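Local coordinates for protein spermidine N(1)-acetyltransferase (Thermoplasma acidophilum, PDB 3K9U) that transfers an acetyl group from acetyl-CoA to spermidine and related polyamines, protecting the cell from polyamine toxicity, at residues L92-P96 with E97-K101; E146-G150 with S151-M155. All blocks are in the same frame, centred on the assembly; numbering follows the deposited sequence.

Interaction 1: L92-P96 with E97-K101; sequences LYLKP and EYTHK. With NI (nickel (II) ion), chain D; ACO (acetyl coenzyme *a), chain G.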
loop_
_atom_site.group_PDB
_atom_site.type_symbol
_atom_site.label_atom_id
_atom_site.label_comp_id
_atom_site.label_asym_id
_atom_site.label_seq_id
_atom_site.Cartn_x
_atom_site.Cartn_y
_atom_site.Cartn_z
ATOM N N LEU A 92 11.083 1.669 12.238
ATOM C CA LEU A 92 10.311 0.575 11.647
ATOM C C LEU A 92 9.730 0.996 10.326
ATOM O O LEU A 92 8.812 1.817 10.278
ATOM C CB LEU A 92 9.177 0.146 12.585
ATOM C CG LEU A 92 8.187 -0.914 12.135
ATOM C CD1 LEU A 92 8.924 -2.129 11.737
ATOM C CD2 LEU A 92 7.207 -1.236 13.258
ATOM N N TYR A 93 10.258 0.409 9.260
ATOM C CA TYR A 93 9.921 0.815 7.907
ATOM C C TYR A 93 9.840 -0.404 6.992
ATOM O O TYR A 93 10.732 -1.240 7.014
ATOM C CB TYR A 93 10.976 1.805 7.365
ATOM C CG TYR A 93 10.967 3.142 8.059
ATOM C CD1 TYR A 93 10.059 4.128 7.693
ATOM C CD2 TYR A 93 11.836 3.411 9.111
ATOM C CE1 TYR A 93 10.020 5.340 8.337
ATOM C CE2 TYR A 93 11.807 4.632 9.765
ATOM C CZ TYR A 93 10.910 5.593 9.366
ATOM O OH TYR A 93 10.871 6.807 10.004
ATOM N N LEU A 94 8.771 -0.477 6.195
ATOM C CA LEU A 94 8.611 -1.458 5.134
ATOM C C LEU A 94 8.551 -0.742 3.788
ATOM O O LEU A 94 8.129 0.432 3.723
ATOM C CB LEU A 94 7.288 -2.186 5.279
ATOM C CG LEU A 94 6.983 -2.803 6.637
ATOM C CD1 LEU A 94 5.574 -3.515 6.642
ATOM C CD2 LEU A 94 8.117 -3.752 7.026
ATOM N N LYS A 95 8.889 -1.477 2.720
ATOM C CA LYS A 95 8.539 -1.077 1.363
ATOM C C LYS A 95 7.043 -0.860 1.294
ATOM O O LYS A 95 6.277 -1.699 1.774
ATOM C CB LYS A 95 8.900 -2.145 0.334
ATOM C CG LYS A 95 10.329 -2.158 -0.138
ATOM C CD LYS A 95 10.510 -3.110 -1.394
ATOM C CE LYS A 95 10.245 -2.457 -2.811
ATOM N NZ LYS A 95 8.940 -2.848 -3.512
ATOM N N PRO A 96 6.609 0.244 0.657
ATOM C CA PRO A 96 5.174 0.593 0.656
ATOM C C PRO A 96 4.258 -0.500 0.161
ATOM O O PRO A 96 3.157 -0.694 0.706
ATOM C CB PRO A 96 5.104 1.807 -0.261
ATOM C CG PRO A 96 6.504 2.425 -0.118
ATOM C CD PRO A 96 7.449 1.294 0.046
ATOM N N GLU A 97 4.698 -1.235 -0.846
ATOM C CA GLU A 97 3.834 -2.248 -1.453
ATOM C C GLU A 97 3.740 -3.526 -0.597
ATOM O O GLU A 97 2.954 -4.399 -0.926
ATOM C CB GLU A 97 4.188 -2.531 -2.948
ATOM C CG GLU A 97 5.658 -2.554 -3.299
ATOM C CD GLU A 97 6.233 -1.143 -3.589
ATOM O OE1 GLU A 97 5.870 -0.550 -4.651
ATOM O OE2 GLU A 97 7.038 -0.635 -2.769
ATOM N N TYR A 98 4.533 -3.601 0.481
ATOM C CA TYR A 98 4.500 -4.693 1.445
ATOM C C TYR A 98 3.805 -4.298 2.750
ATOM O O TYR A 98 3.768 -5.108 3.653
ATOM C CB TYR A 98 5.926 -5.189 1.761
ATOM C CG TYR A 98 6.479 -6.019 0.629
ATOM C CD1 TYR A 98 6.282 -7.399 0.606
ATOM C CD2 TYR A 98 7.115 -5.431 -0.464
ATOM C CE1 TYR A 98 6.747 -8.188 -0.461
ATOM C CE2 TYR A 98 7.579 -6.226 -1.549
ATOM C CZ TYR A 98 7.390 -7.597 -1.514
ATOM O OH TYR A 98 7.820 -8.413 -2.514
ATOM N N THR A 99 3.241 -3.080 2.827
ATOM C CA THR A 99 2.490 -2.650 4.018
ATOM C C THR A 99 1.098 -3.267 4.024
ATOM O O THR A 99 0.657 -3.763 3.018
ATOM C CB THR A 99 2.310 -1.123 4.095
ATOM O OG1 THR A 99 1.587 -0.659 2.933
ATOM C CG2 THR A 99 3.701 -0.406 4.211
ATOM N N HIS A 100 0.460 -3.252 5.200
ATOM C CA HIS A 100 -0.924 -3.701 5.401
ATOM C C HIS A 100 -1.086 -5.222 5.225
ATOM O O HIS A 100 -2.168 -5.693 4.866
ATOM C CB HIS A 100 -1.911 -2.917 4.490
ATOM C CG HIS A 100 -3.294 -2.711 5.080
ATOM N ND1 HIS A 100 -4.076 -3.749 5.532
ATOM C CD2 HIS A 100 -4.053 -1.585 5.213
ATOM C CE1 HIS A 100 -5.245 -3.273 5.957
ATOM N NE2 HIS A 100 -5.268 -1.965 5.754
ATOM N N LYS A 101 -0.024 -5.989 5.496
ATOM C CA LYS A 101 -0.152 -7.453 5.552
ATOM C C LYS A 101 0.432 -8.051 6.811
ATOM O O LYS A 101 0.799 -9.207 6.803
ATOM C CB LYS A 101 0.509 -8.126 4.346
ATOM C CG LYS A 101 0.109 -7.575 2.978
ATOM C CD LYS A 101 1.283 -7.795 1.987
ATOM C CE LYS A 101 0.914 -7.454 0.553
ATOM N NZ LYS A 101 1.103 -6.024 0.273
HETATM NI NI NI D . -6.590 -0.520 6.375
HETATM N N1A ACO G . -2.251 2.668 4.291
HETATM C C2A ACO G . -2.872 3.141 5.398
HETATM N N3A ACO G . -2.729 2.567 6.607
HETATM C C4A ACO G . -1.923 1.505 6.791
HETATM C C5A ACO G . -1.234 0.976 5.617
HETATM C C6A ACO G . -1.431 1.636 4.316
HETATM N N6A ACO G . -0.829 1.193 3.185
HETATM N N7A ACO G . -0.521 -0.056 6.031
HETATM C C8A ACO G . -0.741 -0.190 7.349
HETATM N N9A ACO G . -1.563 0.756 7.826
HETATM C C1B ACO G . -2.008 0.838 9.255
HETATM C C2B ACO G . -3.525 0.837 9.451
HETATM O O2B ACO G . -3.902 1.492 10.691
HETATM C C3B ACO G . -3.884 -0.617 9.532
HETATM O O3B ACO G . -5.118 -0.821 10.247
HETATM P P3B ACO G . -6.478 -0.945 9.350
HETATM O O7A ACO G . -6.392 -2.327 8.841
HETATM O O8A ACO G . -6.330 0.137 8.287
HETATM O O9A ACO G . -7.525 -0.663 10.415
HETATM C C4B ACO G . -2.654 -1.257 10.148
HETATM O O4B ACO G . -1.578 -0.325 9.968
HETATM C C5B ACO G . -2.278 -2.583 9.521
HETATM O O5B ACO G . -1.419 -3.348 10.379
HETATM P P1A ACO G . -0.160 -4.160 9.787
HETATM O O1A ACO G . -0.555 -4.889 8.511
HETATM O O2A ACO G . 0.490 -4.950 10.891
HETATM O O3A ACO G . 0.787 -2.895 9.406
HETATM P P2A ACO G . 2.116 -3.027 8.479
HETATM O O4A ACO G . 1.852 -2.186 7.252
HETATM O O5A ACO G . 2.554 -4.482 8.360
HETATM O O6A ACO G . 3.211 -2.290 9.363
HETATM C CBP ACO G . 4.034 -0.050 9.411
HETATM C CCP ACO G . 2.973 -1.005 9.928
HETATM C CDP ACO G . 3.853 1.308 10.060
HETATM C CEP ACO G . 5.385 -0.618 9.836
HETATM C CAP ACO G . 3.974 0.052 7.869
HETATM O OAP ACO G . 2.670 0.432 7.410
HETATM C C9P ACO G . 4.981 1.006 7.290
HETATM O O9P ACO G . 6.129 0.637 7.122
HETATM N N8P ACO G . 4.555 2.217 7.019
HETATM C C7P ACO G . 5.397 3.286 6.533
HETATM C C6P ACO G . 6.541 3.674 7.457
HETATM C C5P ACO G . 6.122 4.112 8.845
HETATM O O5P ACO G . 5.174 4.859 9.040
HETATM N N4P ACO G . 6.886 3.673 9.848
HETATM C C3P ACO G . 6.685 4.114 11.227
HETATM C C2P ACO G . 7.555 5.329 11.512
HETATM S S1P ACO G . 7.582 5.751 13.229
HETATM C C ACO G . 8.969 4.982 13.820
HETATM O O ACO G . 9.714 4.428 13.021
HETATM C CH3 ACO G . 9.305 5.006 15.299
#

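Interaction 2: E146-G150 with S151-M155; sequences EDTDG and SDFIM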
loop_
_atom_site.group_PDB
_atom_site.type_symbol
_atom_site.label_atom_id
_atom_site.label_comp_id
_atom_site.label_asym_id
_atom_site.label_seq_id
_atom_site.Cartn_x
_atom_site.Cartn_y
_atom_site.Cartn_z
ATOM N N GLU A 146 1.468 9.526 25.423
ATOM C CA GLU A 146 1.735 10.057 26.754
ATOM C C GLU A 146 2.125 11.503 26.712
ATOM O O GLU A 146 2.023 12.173 27.718
ATOM C CB GLU A 146 2.878 9.276 27.418
ATOM C CG GLU A 146 2.566 7.803 27.661
ATOM C CD GLU A 146 1.492 7.580 28.711
ATOM O OE1 GLU A 146 1.297 8.469 29.582
ATOM O OE2 GLU A 146 0.844 6.502 28.660
ATOM N N ASP A 147 2.621 11.977 25.573
ATOM C CA ASP A 147 3.206 13.308 25.484
ATOM C C ASP A 147 3.451 13.704 24.020
ATOM O O ASP A 147 3.340 12.886 23.108
ATOM C CB ASP A 147 4.534 13.328 26.269
ATOM C CG ASP A 147 4.915 14.720 26.779
ATOM O OD1 ASP A 147 4.082 15.658 26.749
ATOM O OD2 ASP A 147 6.069 14.867 27.226
ATOM N N THR A 148 3.763 14.976 23.820
ATOM C CA THR A 148 4.165 15.491 22.529
ATOM C C THR A 148 5.567 16.095 22.692
ATOM O O THR A 148 5.946 16.519 23.783
ATOM C CB THR A 148 3.143 16.533 21.984
ATOM O OG1 THR A 148 3.258 17.758 22.706
ATOM C CG2 THR A 148 1.703 16.027 22.109
ATOM N N ASP A 149 6.349 16.063 21.617
ATOM C CA ASP A 149 7.650 16.712 21.568
ATOM C C ASP A 149 7.890 17.276 20.158
ATOM O O ASP A 149 8.189 16.535 19.230
ATOM C CB ASP A 149 8.757 15.717 21.948
ATOM C CG ASP A 149 10.125 16.389 22.102
ATOM O OD1 ASP A 149 10.186 17.494 22.680
ATOM O OD2 ASP A 149 11.145 15.821 21.643
ATOM N N GLY A 150 7.765 18.590 20.010
ATOM C CA GLY A 150 7.810 19.222 18.682
ATOM C C GLY A 150 6.685 18.691 17.807
ATOM O O GLY A 150 5.528 18.675 18.229
ATOM N N SER A 151 7.027 18.191 16.619
ATOM C CA SER A 151 6.016 17.614 15.717
ATOM C C SER A 151 5.713 16.121 15.965
ATOM O O SER A 151 4.881 15.549 15.283
ATOM C CB SER A 151 6.419 17.850 14.263
ATOM O OG SER A 151 7.655 17.233 14.015
ATOM N N ASP A 152 6.368 15.501 16.941
ATOM C CA ASP A 152 6.103 14.117 17.298
ATOM C C ASP A 152 5.152 13.904 18.479
ATOM O O ASP A 152 5.033 14.738 19.386
ATOM C CB ASP A 152 7.392 13.440 17.721
ATOM C CG ASP A 152 8.452 13.436 16.648
ATOM O OD1 ASP A 152 8.127 13.588 15.454
ATOM O OD2 ASP A 152 9.623 13.248 17.030
ATOM N N PHE A 153 4.524 12.732 18.474
ATOM C CA PHE A 153 3.870 12.175 19.640
ATOM C C PHE A 153 4.781 11.129 20.282
ATOM O O PHE A 153 5.350 10.274 19.594
ATOM C CB PHE A 153 2.584 11.442 19.236
ATOM C CG PHE A 153 1.445 12.317 18.859
ATOM C CD1 PHE A 153 0.603 11.935 17.831
ATOM C CD2 PHE A 153 1.162 13.468 19.547
ATOM C CE1 PHE A 153 -0.488 12.711 17.474
ATOM C CE2 PHE A 153 0.099 14.254 19.181
ATOM C CZ PHE A 153 -0.725 13.871 18.141
ATOM N N ILE A 154 4.843 11.143 21.601
ATOM C CA ILE A 154 5.604 10.147 22.328
ATOM C C ILE A 154 4.608 9.068 22.764
ATOM O O ILE A 154 3.616 9.375 23.421
ATOM C CB ILE A 154 6.323 10.769 23.568
ATOM C CG1 ILE A 154 7.361 11.805 23.128
ATOM C CG2 ILE A 154 6.982 9.679 24.439
ATOM C CD1 ILE A 154 7.921 12.663 24.273
ATOM N N MET A 155 4.848 7.820 22.381
ATOM C CA MET A 155 3.949 6.739 22.768
ATOM C C MET A 155 4.656 5.713 23.639
ATOM O O MET A 155 5.857 5.530 23.531
ATOM C CB MET A 155 3.354 6.050 21.538
ATOM C CG MET A 155 2.666 6.999 20.589
ATOM S SD MET A 155 1.960 6.192 19.136
ATOM C CE MET A 155 0.426 5.498 19.800
#

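Interaction 1: L92-P96 with E97-K101
K95-T99 fold into a tight turn just past strand 86-94, Y98 N donating to K95 O at 2.9 Å and T99 N to P96 O at 3.2 Å. T99 adds its hydroxyl: chi1 of 60° sets OG1 between its own backbone N and carbonyl carbon, where it donates to P96 O at 2.7 Å, so one carbonyl is gripped by amide and hydroxyl of the same residue. The same OG1 accepts from adenine N6A of acetyl-CoA at 3.1 Å. Beside E22 of helix 13-27, which both residues touch, the chain of K95 bends to bring NZ to E97 OE2, a 3.0 Å salt bridge with weak hydrogen-bond geometry, while K95 CB lies obliquely against the Y98 ring. K101 NZ reaches back to E97 O.

Strand, turn and the start of helix 103-118 form the cofactor-binding core of the GNAT fold. L92 O takes the pantetheine N4P at 2.7 Å and L94 N donates to O9P, so the arm runs beside the strand like another strand; H100 N then meets diphosphate oxygen O4A at 2.7 Å, almost straight at 174°. The Y93 ring packs obliquely on C6P and meets W24, its OH bonded to Y28 OH; cut back to alanine, this position would probably open a gap beside the pantetheine arm and leave the Y28 hydroxyl without this mate. H100 NE2 binds nickel at 2.1 Å, together with the 3'-phosphate oxygen O8A and H100 of the second subunit.

Interaction 2: E146-G150 with S151-M155
D149 and D152 hold the tip of a beta hairpin with paired backbone bonds: D149 N donates to D152 O at 2.9 Å, and D152 N returns a bond to D149 O at 3.1 Å. G150 and S151 make the type II' turn between them, G150 taking the positive phi (61°) that glycine accepts readily. Further from the tip, I154 has both backbone polar atoms satisfied, its N by D147 O at 2.8 Å and its O by E146 N at 2.9 Å, the latter nearly straight at 176°. E146 and D147 thus both face I154, a classic beta bulge. D147 O and D152 O each also receive a CA-H contact, from F153 and T148 respectively. The carboxylate of D147 turns back on its own strand, OD1 accepting T148 N in a weak 3.0 Å bond.

On one face, I154 CD1 lies 3.9 Å from D149 CB and also meets D147 CB, a methyl bridging the aliphatic bases of two acids. On the other, chi1 of 73° at T148 puts OG1 between backbone N and carbonyl carbon and leaves CG2 to lie alongside F153, in the plane of the ring and touching its edge at CD2, 3.7 Å away.

Strand 144-149 is the outermost of the sheet within this chain, while strand 152-158 is hydrogen-bonded on its far side to strand 122-128, through F153 with V127 and M155 with L125. The F153 ring meets F135 of helix 132-139, and M155 packs on F135 and Y138 of that helix, the latter the probable proton donor.

Overall arrangement
From the N terminus the chain passes through helix 13-27 and strands 63-70 and 73-83 before reaching interaction 1, which closes the turn between strand 86-94 and helix 103-118. It then runs through strand 122-128 and helix 132-139 to interaction 2, the hairpin of strands 144-149 and 152-158. The two contacts follow in series, neither nested nor crossed; their centres are 23 Å apart. Both belong to the same mixed sheet, in which strand 122-128 lies between strands 86-94 and 152-158. Interaction 1 ties the middle of that sheet to the cofactor and the subunit interface, whereas interaction 2 finishes one edge of it. Helix 132-139 is touched by both, through L92 and M155.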